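Local coordinates for protein DyP-type peroxidase (Pleurotus ostreatus PC15, PDB 6FSK) that binds heme b and acts as a dye-decolorizing peroxidase, using peroxide to oxidise its substrates, probably with manganese(II) among them, at residues G15-T20 against A49-D54; T22-D27 against K148-I153; V75-S80 against T476-K481; A126-D131 against T170-D175. The protein carries 1 engineered substitution. One frame throughout, in Å; residues are numbered along the deposited sequence.

Contact 1: residues G15-T20 against A49-D54; sequences GLPKRT and AGIIKD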
# COMPACT_ATOMS: atom_id res chain seq x y z
N GLY A 15 -0.05 12.88 -3.93
CA GLY A 15 -0.13 11.71 -4.78
C GLY A 15 -0.04 12.09 -6.26
O GLY A 15 -0.79 13.02 -6.75
N LEU A 16 0.81 11.41 -7.03
CA LEU A 16 0.83 11.66 -8.48
C LEU A 16 -0.44 11.19 -9.13
O LEU A 16 -0.82 10.01 -8.96
CB LEU A 16 2.02 10.95 -9.14
CG LEU A 16 3.37 11.20 -8.47
CD1 LEU A 16 4.45 10.39 -9.17
CD2 LEU A 16 3.77 12.65 -8.42
N PRO A 17 -1.14 12.07 -9.90
CA PRO A 17 -2.33 11.62 -10.55
C PRO A 17 -1.95 10.73 -11.74
O PRO A 17 -0.91 10.93 -12.39
CB PRO A 17 -2.98 12.91 -11.06
CG PRO A 17 -1.89 13.83 -11.20
CD PRO A 17 -0.88 13.50 -10.13
N LYS A 18 -2.77 9.71 -11.96
CA LYS A 18 -2.42 8.74 -13.01
C LYS A 18 -3.55 7.91 -13.53
O LYS A 18 -4.46 7.48 -12.78
CB LYS A 18 -1.38 7.81 -12.40
CG LYS A 18 -1.85 7.14 -11.09
CD LYS A 18 -0.70 6.51 -10.29
CE LYS A 18 -1.12 5.85 -8.98
NZ LYS A 18 0.06 5.55 -8.13
N ARG A 19 -3.42 7.54 -14.79
CA ARG A 19 -4.08 6.41 -15.38
C ARG A 19 -3.09 5.25 -15.61
O ARG A 19 -3.51 4.08 -15.72
CB ARG A 19 -4.75 6.83 -16.70
CG ARG A 19 -5.95 7.75 -16.40
CD ARG A 19 -6.78 8.12 -17.63
NE ARG A 19 -7.30 7.02 -18.43
CZ ARG A 19 -6.67 6.40 -19.43
NH1 ARG A 19 -5.42 6.70 -19.82
NH2 ARG A 19 -7.29 5.41 -20.06
N THR A 20 -1.78 5.61 -15.74
CA THR A 20 -0.71 4.64 -15.97
C THR A 20 0.55 5.12 -15.28
O THR A 20 0.73 6.32 -15.02
CB THR A 20 -0.50 4.33 -17.45
OG1 THR A 20 0.43 3.26 -17.64
CG2 THR A 20 -0.03 5.57 -18.21
N ALA A 49 3.79 20.90 -3.75
CA ALA A 49 3.31 22.18 -4.29
C ALA A 49 2.89 22.10 -5.74
O ALA A 49 1.89 22.73 -6.18
CB ALA A 49 4.36 23.25 -4.07
N GLY A 50 3.65 21.35 -6.52
CA GLY A 50 3.33 21.18 -7.92
C GLY A 50 2.05 20.42 -8.14
O GLY A 50 1.28 20.69 -9.07
N ILE A 51 1.82 19.40 -7.28
CA ILE A 51 0.62 18.63 -7.35
C ILE A 51 -0.59 19.56 -7.20
O ILE A 51 -1.56 19.43 -7.93
CB ILE A 51 0.59 17.55 -6.27
CG1 ILE A 51 1.67 16.49 -6.48
CG2 ILE A 51 -0.76 16.90 -6.21
CD1 ILE A 51 1.53 15.66 -7.74
N ILE A 52 -0.50 20.44 -6.20
CA ILE A 52 -1.64 21.28 -5.90
C ILE A 52 -1.87 22.24 -7.07
O ILE A 52 -3.06 22.41 -7.54
CB ILE A 52 -1.36 22.02 -4.61
CG1 ILE A 52 -1.43 21.07 -3.45
CG2 ILE A 52 -2.47 23.12 -4.40
CD1 ILE A 52 -0.84 21.59 -2.17
N LYS A 53 -0.81 22.89 -7.51
CA LYS A 53 -0.91 23.83 -8.65
C LYS A 53 -1.49 23.18 -9.91
O LYS A 53 -2.42 23.75 -10.57
CB LYS A 53 0.44 24.49 -8.91
CG LYS A 53 0.51 25.41 -10.13
CD LYS A 53 1.96 25.84 -10.37
CE LYS A 53 2.16 26.67 -11.65
NZ LYS A 53 1.46 27.98 -11.52
N ASP A 54 -0.99 21.98 -10.24
CA ASP A 54 -1.52 21.26 -11.43
C ASP A 54 -2.99 20.93 -11.29
O ASP A 54 -3.75 21.07 -12.27
CB ASP A 54 -0.76 19.96 -11.71
CG ASP A 54 0.71 20.16 -12.04
OD1 ASP A 54 1.12 21.30 -12.40
OD2 ASP A 54 1.47 19.16 -11.82
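I51 of helix 48-63 drops its side chain onto the loop at G15, L16 and P17, and it supplies the whole helical half of the contact. The backbones stay well apart, with L16 CA and I51 CA 7.1 Å from each other, so the gap is bridged by one isoleucine. Its CG1 lies anti to the carbonyl carbon (chi1 -66°) and the second torsion is bent as well (chi2 -64°), which brings CD1 down between three neighbours. L16 CD2 lies 3.8 Å from I51 CD1, and P17 CD is 4.0 Å from the same methyl. The carbonyl oxygen of G15 completes the set: G15 O is 3.7 Å from I51 CD1 and 3.9 Å from I51 CG2, a van der Waals contact with both ends of the branched side chain. L16 starts out away from the helix; its chi2 of 177° extends CD1 from CA and turns the other methyl, CD2, to I51, which the side chain crosses at about a right angle. P17 instead slides past I51 in the opposite direction with its ring. L16 also rests on F137 and A139 of strand 134-140 and on A74 and N76 of strand 74-80, so it lies between I51 and the sheet. Polar bonds beyond the contact also hold the loop: L16 N donates to D11 OD1, and K18 NZ forms a salt bridge with E21 and bonds to the carbonyl of R356. The chain then enters strand 20-28 through a classic beta bulge, R19 and T20 both facing G140, at the start of the first strand of the ferredoxin-like half of the DyP fold.

Contact 2: residues T22-D27 against K148-I153; sequences TYFFFD and KKLDEI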
# COMPACT_ATOMS: atom_id res chain seq x y z
N THR A 22 4.90 3.92 -14.68
CA THR A 22 6.03 3.04 -14.80
C THR A 22 7.02 3.25 -13.67
O THR A 22 7.43 4.37 -13.38
CB THR A 22 6.70 3.21 -16.15
OG1 THR A 22 5.77 2.78 -17.16
CG2 THR A 22 7.96 2.39 -16.24
N TYR A 23 7.44 2.12 -13.07
CA TYR A 23 8.47 2.07 -12.06
C TYR A 23 9.75 1.50 -12.69
O TYR A 23 9.74 0.34 -13.13
CB TYR A 23 8.08 1.31 -10.82
CG TYR A 23 6.95 1.88 -10.02
CD1 TYR A 23 5.64 1.59 -10.33
CD2 TYR A 23 7.24 2.70 -8.90
CE1 TYR A 23 4.58 2.11 -9.57
CE2 TYR A 23 6.22 3.26 -8.16
CZ TYR A 23 4.89 2.95 -8.49
OH TYR A 23 3.88 3.53 -7.67
N PHE A 24 10.78 2.34 -12.78
CA PHE A 24 12.04 1.99 -13.38
C PHE A 24 13.09 1.76 -12.27
O PHE A 24 13.56 2.70 -11.57
CB PHE A 24 12.48 3.10 -14.33
CG PHE A 24 13.79 2.90 -15.01
CD1 PHE A 24 13.80 2.11 -16.18
CD2 PHE A 24 15.00 3.42 -14.49
CE1 PHE A 24 15.03 1.90 -16.86
CE2 PHE A 24 16.24 3.19 -15.17
CZ PHE A 24 16.22 2.44 -16.32
N PHE A 25 13.46 0.50 -12.06
CA PHE A 25 14.37 0.10 -11.00
C PHE A 25 15.81 0.01 -11.53
O PHE A 25 16.04 -0.58 -12.57
CB PHE A 25 13.97 -1.24 -10.39
CG PHE A 25 12.57 -1.24 -9.83
CD1 PHE A 25 12.38 -0.77 -8.55
CD2 PHE A 25 11.49 -1.72 -10.51
CE1 PHE A 25 11.10 -0.77 -7.97
CE2 PHE A 25 10.20 -1.69 -9.94
CZ PHE A 25 10.02 -1.19 -8.69
N PHE A 26 16.74 0.68 -10.85
CA PHE A 26 18.08 0.85 -11.39
C PHE A 26 19.14 0.56 -10.37
O PHE A 26 18.93 0.54 -9.11
CB PHE A 26 18.23 2.26 -11.95
CG PHE A 26 18.21 3.35 -10.90
CD1 PHE A 26 19.35 3.78 -10.29
CD2 PHE A 26 17.05 4.00 -10.60
CE1 PHE A 26 19.31 4.80 -9.37
CE2 PHE A 26 16.98 4.98 -9.67
CZ PHE A 26 18.11 5.39 -9.05
N ASP A 27 20.35 0.32 -10.90
CA ASP A 27 21.60 0.29 -10.14
C ASP A 27 22.46 1.46 -10.64
O ASP A 27 22.34 1.91 -11.78
CB ASP A 27 22.40 -0.94 -10.32
CG ASP A 27 21.79 -2.12 -9.73
OD1 ASP A 27 21.11 -2.04 -8.64
OD2 ASP A 27 21.97 -3.24 -10.35
N LYS A 148 7.52 9.25 -22.98
CA LYS A 148 8.27 10.45 -23.38
C LYS A 148 9.05 11.04 -22.24
O LYS A 148 10.25 11.38 -22.39
CB LYS A 148 7.31 11.48 -24.00
CG LYS A 148 7.95 12.82 -24.34
CD LYS A 148 6.91 13.79 -24.91
CE LYS A 148 7.61 15.03 -25.45
NZ LYS A 148 6.61 16.03 -25.93
N LYS A 149 8.42 11.16 -21.06
CA LYS A 149 9.10 11.68 -19.92
C LYS A 149 10.17 10.69 -19.42
O LYS A 149 11.27 11.08 -19.08
CB LYS A 149 8.10 12.01 -18.80
CG LYS A 149 8.77 12.53 -17.53
CD LYS A 149 9.62 13.80 -17.70
CE LYS A 149 8.72 14.89 -18.15
NZ LYS A 149 9.49 16.21 -18.00
N LEU A 150 9.86 9.39 -19.34
CA LEU A 150 10.87 8.46 -18.93
C LEU A 150 12.09 8.44 -19.87
O LEU A 150 13.23 8.33 -19.41
CB LEU A 150 10.24 7.07 -18.68
CG LEU A 150 11.15 6.00 -18.12
CD1 LEU A 150 11.80 6.39 -16.81
CD2 LEU A 150 10.29 4.76 -17.91
N ASP A 151 11.86 8.51 -21.19
CA ASP A 151 13.02 8.56 -22.15
C ASP A 151 13.89 9.79 -21.89
O ASP A 151 15.08 9.69 -21.96
CB ASP A 151 12.49 8.63 -23.58
CG ASP A 151 11.98 7.32 -24.05
OD1 ASP A 151 12.11 6.32 -23.33
OD2 ASP A 151 11.43 7.29 -25.19
N GLU A 152 13.28 10.92 -21.57
CA GLU A 152 14.02 12.12 -21.24
C GLU A 152 14.89 11.92 -20.00
O GLU A 152 16.09 12.28 -19.94
CB GLU A 152 13.02 13.25 -21.10
CG GLU A 152 13.57 14.61 -20.86
CD GLU A 152 12.46 15.65 -20.79
OE1 GLU A 152 11.25 15.28 -20.59
OE2 GLU A 152 12.86 16.84 -20.83
N ILE A 153 14.35 11.25 -18.99
CA ILE A 153 15.13 10.97 -17.81
C ILE A 153 16.22 9.97 -18.06
O ILE A 153 17.34 10.15 -17.63
CB ILE A 153 14.21 10.49 -16.61
CG1 ILE A 153 13.11 11.50 -16.31
CG2 ILE A 153 14.99 10.22 -15.34
CD1 ILE A 153 13.65 12.89 -16.03
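The two backbones come closest at T22 and L150, whose CA atoms are 8.4 Å apart, a spacing that only side chains fill. Helix 144-156 is the second crossover helix of the N-terminal ferredoxin-like unit, joining strand 134-140 to strand 166-175, and here it lies on one face of the sheet over strand 20-28. L150 does all the reaching from the helix. With CG anti to the backbone N (chi1 -174°), its two methyls divide between two strand residues. L150 CD2 meets T22 CG2 at 3.7 Å, the side chains crossing at about a right angle, while L150 CD1 approaches F24 CB at 4.2 Å and stands obliquely to the phenyl ring. T22 and F24 share the helix-facing side of the strand. Y23, between them, points the other way and packs against F137. T22, F24 and L150 are all buried, and they meet through carbon atoms alone. On another side of the helix, two bent torsions in K149 (chi2 59°, chi3 62°) curl its chain toward the next turn, where K149 NZ forms a salt bridge with E152 OE1 at 3.3 Å, its hydrogen bond weak.

Contact 3: residues V75-S80 against T476-K481; sequences VNVSFS and TALKTK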
# COMPACT_ATOMS: atom_id res chain seq x y z
N VAL A 75 7.22 12.89 -12.24
CA VAL A 75 8.28 11.95 -11.88
C VAL A 75 8.71 12.13 -10.46
O VAL A 75 8.81 13.29 -9.94
CB VAL A 75 9.52 12.12 -12.81
CG1 VAL A 75 10.10 13.47 -12.69
CG2 VAL A 75 10.61 11.11 -12.52
N ASN A 76 8.98 11.03 -9.78
CA ASN A 76 9.55 11.03 -8.42
C ASN A 76 10.70 10.00 -8.41
O ASN A 76 10.91 9.21 -9.38
CB ASN A 76 8.52 10.62 -7.33
CG ASN A 76 7.75 11.78 -6.71
OD1 ASN A 76 7.17 11.59 -5.63
ND2 ASN A 76 7.73 12.97 -7.34
N VAL A 77 11.49 9.98 -7.34
CA VAL A 77 12.68 9.16 -7.22
C VAL A 77 12.86 8.67 -5.79
O VAL A 77 12.58 9.44 -4.84
CB VAL A 77 13.99 9.87 -7.71
CG1 VAL A 77 14.38 11.02 -6.75
CG2 VAL A 77 15.14 8.87 -7.81
N SER A 78 13.36 7.45 -5.56
CA SER A 78 13.49 6.93 -4.23
C SER A 78 14.67 5.97 -4.20
O SER A 78 14.98 5.38 -5.24
CB SER A 78 12.16 6.30 -3.81
OG SER A 78 11.96 6.17 -2.42
N PHE A 79 15.35 5.89 -3.07
CA PHE A 79 16.59 5.16 -2.98
C PHE A 79 16.57 4.12 -1.91
O PHE A 79 16.10 4.36 -0.75
CB PHE A 79 17.77 6.13 -2.66
CG PHE A 79 18.09 7.05 -3.75
CD1 PHE A 79 18.98 6.67 -4.75
CD2 PHE A 79 17.46 8.26 -3.85
CE1 PHE A 79 19.23 7.50 -5.82
CE2 PHE A 79 17.72 9.14 -4.91
CZ PHE A 79 18.60 8.72 -5.92
N SER A 80 17.12 2.93 -2.21
CA SER A 80 17.20 1.91 -1.21
C SER A 80 18.41 2.06 -0.31
O SER A 80 19.30 2.84 -0.58
CB SER A 80 17.29 0.52 -1.89
OG SER A 80 18.60 0.40 -2.52
N THR A 476 15.77 19.52 -1.31
CA THR A 476 17.11 19.98 -0.88
C THR A 476 18.06 18.83 -0.50
O THR A 476 19.26 18.96 -0.68
CB THR A 476 17.06 21.00 0.24
OG1 THR A 476 16.35 20.43 1.30
CG2 THR A 476 16.39 22.24 -0.18
N ALA A 477 17.56 17.67 -0.01
CA ALA A 477 18.40 16.52 0.21
C ALA A 477 19.01 16.04 -1.12
O ALA A 477 20.21 15.74 -1.16
CB ALA A 477 17.67 15.36 0.86
N LEU A 478 18.19 15.95 -2.15
CA LEU A 478 18.70 15.53 -3.46
C LEU A 478 19.82 16.51 -3.95
O LEU A 478 20.83 16.05 -4.50
CB LEU A 478 17.62 15.38 -4.47
CG LEU A 478 16.51 14.36 -4.18
CD1 LEU A 478 15.34 14.47 -5.13
CD2 LEU A 478 17.08 12.98 -4.26
N LYS A 479 19.59 17.79 -3.78
CA LYS A 479 20.55 18.78 -4.28
C LYS A 479 21.85 18.73 -3.52
O LYS A 479 22.92 18.87 -4.13
CB LYS A 479 19.95 20.18 -4.25
CG LYS A 479 18.88 20.48 -5.28
CD LYS A 479 18.40 21.92 -5.08
CE LYS A 479 17.09 22.31 -5.66
NZ LYS A 479 17.11 22.43 -7.10
N THR A 480 21.79 18.46 -2.23
CA THR A 480 22.99 18.51 -1.40
C THR A 480 23.71 17.22 -1.16
O THR A 480 24.96 17.18 -0.90
CB THR A 480 22.64 19.13 -0.01
OG1 THR A 480 21.65 18.35 0.68
CG2 THR A 480 22.12 20.49 -0.19
N LYS A 481 23.00 16.08 -1.17
CA LYS A 481 23.62 14.81 -0.89
C LYS A 481 23.71 13.87 -2.08
O LYS A 481 24.53 12.95 -2.06
CB LYS A 481 22.90 14.06 0.23
CG LYS A 481 22.78 14.84 1.53
CD LYS A 481 24.10 15.05 2.25
CE LYS A 481 24.68 13.73 2.75
NZ LYS A 481 25.83 13.94 3.67
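V77 and L478 reach toward each other tip to tip, and their torsions decide which methyls meet. In V77, chi1 of 69° places CG1 between the backbone N and the carbonyl carbon; in L478, chi1 of -60° and an extended second torsion (169°) carry the end of the side chain toward the strand. V77 CG1 then lies 3.9 Å from L478 CD1 and 4.2 Å from L478 CD2. The second methyl has a further neighbour, since F79 CE2 comes within 3.9 Å of L478 CD2, the two side chains crossing obliquely. One leucine thus spans two residues from the same face of the strand, whereas S78 between them turns to the other face and bonds through OG to S472 OG. At one end of the strand segment N76 folds back on its own backbone: N76 ND2 donates almost straight to V75 O at 2.8 Å, from above the carbonyl plane. The same ND2 also bonds to K46 O, and OD1 accepts from D11 N, so the amide is fixed in rotation. In the helix, T476 O is gripped from opposite faces of its plane by T480 OG1 at 2.8 Å and T480 N at 3.0 Å. At the other end of the strand segment, S80 is the N-cap of the following helix, its OG receiving G83 N. Strand 74-80 runs between strands 134-140 and 462-472 in the sheet, and the C-terminal helix 475-481 lies across it beside helix 31-41, with L478 touching M38 as well and F79 packing on F34.

Contact 4: residues A126-D131 against T170-D175; sequences APFLKD and THVRGD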
# COMPACT_ATOMS: atom_id res chain seq x y z
N ALA A 126 13.17 -12.95 -11.02
CA ALA A 126 14.62 -12.81 -10.93
C ALA A 126 15.20 -11.43 -10.74
O ALA A 126 16.11 -11.24 -9.92
CB ALA A 126 15.25 -13.51 -12.13
N PRO A 127 14.67 -10.44 -11.41
CA PRO A 127 15.26 -9.13 -11.28
C PRO A 127 15.15 -8.57 -9.86
O PRO A 127 16.01 -7.84 -9.38
CB PRO A 127 14.50 -8.28 -12.25
CG PRO A 127 13.92 -9.24 -13.21
CD PRO A 127 13.70 -10.53 -12.54
N PHE A 128 14.11 -9.00 -9.11
CA PHE A 128 13.95 -8.48 -7.74
C PHE A 128 14.79 -9.18 -6.72
O PHE A 128 14.83 -8.78 -5.56
CB PHE A 128 12.43 -8.47 -7.36
CG PHE A 128 11.64 -7.41 -8.11
CD1 PHE A 128 11.75 -6.06 -7.72
CD2 PHE A 128 10.84 -7.70 -9.19
CE1 PHE A 128 11.08 -5.09 -8.43
CE2 PHE A 128 10.15 -6.71 -9.90
CZ PHE A 128 10.26 -5.41 -9.48
N LEU A 129 15.52 -10.22 -7.18
CA LEU A 129 16.51 -10.87 -6.39
C LEU A 129 17.83 -10.19 -6.55
O LEU A 129 18.74 -10.46 -5.78
CB LEU A 129 16.54 -12.38 -6.69
CG LEU A 129 15.30 -13.14 -6.34
CD1 LEU A 129 15.54 -14.60 -6.70
CD2 LEU A 129 14.99 -12.98 -4.88
N LYS A 130 17.99 -9.29 -7.49
CA LYS A 130 19.22 -8.50 -7.62
C LYS A 130 19.22 -7.33 -6.71
O LYS A 130 18.17 -6.85 -6.29
CB LYS A 130 19.43 -8.02 -9.04
CG LYS A 130 19.45 -9.12 -10.06
CD LYS A 130 19.92 -8.65 -11.44
CE LYS A 130 20.30 -9.87 -12.32
NZ LYS A 130 19.27 -11.00 -12.28
N ASP A 131 20.39 -6.79 -6.41
CA ASP A 131 20.47 -5.55 -5.66
C ASP A 131 19.91 -4.43 -6.55
O ASP A 131 20.27 -4.21 -7.72
CB ASP A 131 21.95 -5.17 -5.37
CG ASP A 131 22.63 -6.02 -4.29
OD1 ASP A 131 22.10 -6.97 -3.76
OD2 ASP A 131 23.81 -5.65 -3.99
N THR A 170 15.05 -3.71 -13.85
CA THR A 170 13.82 -4.06 -14.48
C THR A 170 12.88 -2.90 -14.43
O THR A 170 13.21 -1.79 -13.83
CB THR A 170 13.12 -5.31 -13.86
OG1 THR A 170 12.10 -5.76 -14.77
CG2 THR A 170 12.51 -4.94 -12.49
N HIS A 171 11.73 -3.00 -15.09
CA HIS A 171 10.70 -1.96 -14.92
C HIS A 171 9.35 -2.68 -14.86
O HIS A 171 9.19 -3.78 -15.42
CB HIS A 171 10.72 -0.83 -15.98
CG HIS A 171 10.32 -1.24 -17.36
ND1 HIS A 171 11.22 -1.71 -18.30
CD2 HIS A 171 9.15 -1.14 -17.99
CE1 HIS A 171 10.58 -1.95 -19.42
NE2 HIS A 171 9.34 -1.54 -19.29
N VAL A 172 8.40 -2.08 -14.17
CA VAL A 172 7.04 -2.55 -14.13
C VAL A 172 6.05 -1.45 -14.49
O VAL A 172 6.34 -0.27 -14.28
CB VAL A 172 6.69 -3.17 -12.76
CG1 VAL A 172 7.58 -4.32 -12.37
CG2 VAL A 172 6.70 -2.13 -11.68
N ARG A 173 4.92 -1.82 -15.06
CA ARG A 173 3.92 -0.85 -15.45
C ARG A 173 2.60 -1.15 -14.78
O ARG A 173 2.15 -2.31 -14.77
CB ARG A 173 3.74 -0.78 -16.95
CG ARG A 173 2.95 0.46 -17.42
CD ARG A 173 2.73 0.38 -18.93
NE ARG A 173 1.68 -0.56 -19.23
CZ ARG A 173 1.43 -1.11 -20.42
NH1 ARG A 173 2.13 -0.76 -21.53
NH2 ARG A 173 0.40 -1.89 -20.55
N GLY A 174 1.94 -0.13 -14.32
CA GLY A 174 0.58 -0.22 -13.80
C GLY A 174 -0.36 0.53 -14.76
O GLY A 174 0.01 1.54 -15.43
N ASP A 175 -1.60 0.09 -14.78
CA ASP A 175 -2.65 0.67 -15.55
C ASP A 175 -3.96 0.55 -14.81
O ASP A 175 -4.29 -0.55 -14.33
CB ASP A 175 -2.78 -0.11 -16.84
CG ASP A 175 -1.54 0.01 -17.70
OD1 ASP A 175 -1.41 1.11 -18.36
OD2 ASP A 175 -0.75 -0.95 -17.75
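P127 and F128, in the loop that leads into strand 134-140, cover T170 and V172 on strand 166-175 of the large antiparallel sheet of the DyP fold. The closest approach is between P127 CB and T170 CB at 3.6 Å, with P127 CB also 3.9 Å from T170 CG2. That methyl sits between the backbone N and the carbonyl carbon of its own residue, where it meets both loop residues: F128 CZ is 3.8 Å away from T170 CG2. With CG of F128 anti to its carbonyl carbon (chi1 -70°), the ring reaches in toward the strand, crossing T170 at about a right angle. F128 CZ then reaches V172 CG1 at 4.1 Å, the methyl lying at the ring edge near its plane, while the T170 methyl approaches the ring obliquely. F25 of the adjoining strand meets the same ring edge-to-face, so the phenyl is held by two strands. The loop residues keep a tight turn through L129 N to A126 O and K130 N to P127 O, and D131 forms a salt bridge with R103. At the far end of the strand segment R173 grips D175 side-on, NE and NH2 sharing OD2: NE to OD2 at 2.9 Å, on its syn lone pair, and NH2 to OD2 at 3.2 Å from above the carboxylate plane. D175 OD1 bonds to H143, and R173, with both nitrogens on OD2, would probably favour a charged carboxylate. Between loop and strand the chemistry is apolar, consistent with van der Waals packing, rather than directional bonds, joining the turn to the strand here.

From the N terminus, contact 1 closes a short loop through strand 20-28 and helix 31-41, bringing helix 48-63 back to the chain entering the sheet. Contact 2 opens at 22-27, before contact 1 has closed, so the two cross; it ends at helix 144-156. Contact 3 starts at strand 74-80 and crosses contact 2, closing about 400 residues later at the C-terminal helix. Contact 4 falls entirely within that span and crosses contact 2. Strands 20-28 and 166-175 are sheet neighbours, joined by Y23 N to V172 O and F25 N to T170 O, while T20 OG1 connects contacts 1 and 4 through G174 and D175.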